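Local coordinates for phosphoinositide 3-kinase adapter protein 1 (Homo sapiens, PDB 5FOR) that links B-cell receptor and Toll-like receptor signalling to phosphoinositide 3-kinase as an adapter, here represented by its TIR domain, at residues A[64-69]-A[93-98]. Residues are numbered along the deposited sequence; the frame is centred on the assembly and turned at random.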
loop_
_atom_site.group_PDB
_atom_site.type_symbol
_atom_site.label_atom_id
_atom_site.label_comp_id
_atom_site.label_asym_id
_atom_site.label_seq_id
_atom_site.Cartn_x
_atom_site.Cartn_y
_atom_site.Cartn_z
ATOM N N VAL A 64 2.163 0.968 5.493
ATOM C CA VAL A 64 1.224 0.903 4.386
ATOM C C VAL A 64 1.891 0.194 3.238
ATOM O O VAL A 64 3.050 0.455 2.922
ATOM C CB VAL A 64 0.706 2.289 3.942
ATOM C CG1 VAL A 64 -0.251 2.124 2.780
ATOM C CG2 VAL A 64 -0.030 2.959 5.060
ATOM N N VAL A 65 1.151 -0.722 2.630
ATOM C CA VAL A 65 1.601 -1.398 1.437
ATOM C C VAL A 65 0.668 -0.940 0.338
ATOM O O VAL A 65 -0.541 -1.174 0.412
ATOM C CB VAL A 65 1.601 -2.933 1.594
ATOM C CG1 VAL A 65 2.057 -3.610 0.298
ATOM C CG2 VAL A 65 2.493 -3.359 2.785
ATOM N N VAL A 66 1.234 -0.265 -0.661
ATOM C CA VAL A 66 0.455 0.296 -1.777
ATOM C C VAL A 66 0.551 -0.592 -3.012
ATOM O O VAL A 66 1.650 -0.777 -3.577
ATOM C CB VAL A 66 0.929 1.747 -2.122
ATOM C CG1 VAL A 66 -0.031 2.402 -3.082
ATOM C CG2 VAL A 66 1.078 2.585 -0.853
ATOM N N LEU A 67 -0.574 -1.160 -3.447
ATOM C CA LEU A 67 -0.513 -1.939 -4.687
ATOM C C LEU A 67 -0.706 -0.950 -5.832
ATOM O O LEU A 67 -1.797 -0.440 -6.053
ATOM C CB LEU A 67 -1.546 -3.073 -4.721
ATOM C CG LEU A 67 -1.497 -4.070 -3.547
ATOM C CD1 LEU A 67 -2.148 -5.386 -3.895
ATOM C CD2 LEU A 67 -0.086 -4.315 -3.073
ATOM N N LEU A 68 0.382 -0.651 -6.526
ATOM C CA LEU A 68 0.342 0.333 -7.598
ATOM C C LEU A 68 -0.205 -0.279 -8.869
ATOM O O LEU A 68 0.552 -0.764 -9.706
ATOM C CB LEU A 68 1.731 0.897 -7.863
ATOM C CG LEU A 68 1.770 2.256 -8.532
ATOM C CD1 LEU A 68 1.064 3.237 -7.612
ATOM C CD2 LEU A 68 3.213 2.660 -8.775
ATOM N N SER A 69 -1.525 -0.277 -8.997
ATOM C CA SER A 69 -2.186 -0.656 -10.250
ATOM C C SER A 69 -2.657 0.592 -11.022
ATOM O O SER A 69 -2.691 1.688 -10.464
ATOM C CB SER A 69 -3.383 -1.584 -9.954
ATOM O OG SER A 69 -4.242 -0.984 -8.992
ATOM N N HIS A 93 9.731 5.839 5.191
ATOM C CA HIS A 93 10.325 4.545 5.587
ATOM C C HIS A 93 9.256 3.551 6.039
ATOM O O HIS A 93 9.528 2.366 6.161
ATOM C CB HIS A 93 11.389 4.705 6.680
ATOM C CG HIS A 93 10.908 5.393 7.916
ATOM N ND1 HIS A 93 10.800 6.764 8.005
ATOM C CD2 HIS A 93 10.545 4.905 9.126
ATOM C CE1 HIS A 93 10.377 7.090 9.214
ATOM N NE2 HIS A 93 10.219 5.983 9.918
ATOM N N ARG A 94 8.033 4.043 6.242
ATOM C CA ARG A 94 6.896 3.200 6.573
ATOM C C ARG A 94 6.060 2.778 5.354
ATOM O O ARG A 94 5.010 2.134 5.532
ATOM C CB ARG A 94 5.984 3.925 7.568
ATOM C CG ARG A 94 6.684 4.389 8.817
ATOM C CD ARG A 94 7.076 3.212 9.678
ATOM N NE ARG A 94 7.688 3.657 10.923
ATOM C CZ ARG A 94 8.319 2.854 11.771
ATOM N NH1 ARG A 94 8.395 1.551 11.516
ATOM N NH2 ARG A 94 8.883 3.355 12.860
ATOM N N VAL A 95 6.486 3.144 4.138
ATOM C CA VAL A 95 5.669 2.880 2.956
ATOM C C VAL A 95 6.318 1.909 1.983
ATOM O O VAL A 95 7.494 2.032 1.631
ATOM C CB VAL A 95 5.300 4.174 2.197
ATOM C CG1 VAL A 95 4.304 3.863 1.005
ATOM C CG2 VAL A 95 4.731 5.168 3.138
ATOM N N VAL A 96 5.520 0.945 1.538
ATOM C CA VAL A 96 5.966 -0.034 0.568
ATOM C C VAL A 96 5.052 0.004 -0.629
ATOM O O VAL A 96 3.825 0.097 -0.494
ATOM C CB VAL A 96 6.023 -1.451 1.183
ATOM C CG1 VAL A 96 6.558 -2.469 0.159
ATOM C CG2 VAL A 96 6.928 -1.418 2.393
ATOM N N ARG A 97 5.637 -0.054 -1.816
ATOM C CA ARG A 97 4.785 -0.102 -2.997
ATOM C C ARG A 97 5.103 -1.336 -3.788
ATOM O O ARG A 97 6.270 -1.759 -3.889
ATOM C CB ARG A 97 4.912 1.164 -3.857
ATOM C CG ARG A 97 6.229 1.356 -4.623
ATOM C CD ARG A 97 6.122 2.579 -5.556
ATOM N NE ARG A 97 7.432 2.940 -6.066
ATOM C CZ ARG A 97 8.230 3.864 -5.543
ATOM N NH1 ARG A 97 7.831 4.597 -4.516
ATOM N NH2 ARG A 97 9.429 4.064 -6.074
ATOM N N LEU A 98 4.047 -1.952 -4.303
ATOM C CA LEU A 98 4.207 -3.047 -5.234
ATOM C C LEU A 98 3.735 -2.596 -6.610
ATOM O O LEU A 98 2.605 -2.144 -6.771
ATOM C CB LEU A 98 3.434 -4.285 -4.785
ATOM C CG LEU A 98 3.477 -5.345 -5.892
ATOM C CD1 LEU A 98 4.828 -5.988 -5.852
ATOM C CD2 LEU A 98 2.387 -6.375 -5.755
#
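Arg94 O accepts the first bond of the ladder, from Val64 N at 3.1 Å, while the side chain of Arg94 leads away, its NH1 hydrogen-bonded to the carbonyl oxygens of Ala137 and Ser139. Val95 sends its side chain to the same sheet face as Val64 and Val66; its CG1, anti to the backbone N (chi1 -175°), meets Val66 CG2 at 3.9 Å. Val96 pairs through its backbone twice: its N donates to Val64 O at 2.9 Å, and its O takes the nearly straight bond from Val66 N. Strands 63-68 and 95-99 run parallel, third and fourth in the five-stranded 2-1-3-4-5 sheet of the TIR fold, and the chain between them is largely helical. Arg97 lies beside Val66 in register, with Val66 O 3.3 Å from Arg97 CA in a CA-H...O contact. Its chain, extended from CG to NE, leads away from strand 63-68, carrying NE to a salt bridge with Glu120 and the guanidinium to a cation-pi contact with Trp115. Leu98 N donates to Val66 O at 2.8 Å, and Leu98 O receives Leu68 N at 2.7 Å. On the face shared with Val65 and Val96, Leu98 CB meets Leu67 CD2 at 3.9 Å, and Trp20 of helix 18-30 touches both leucines.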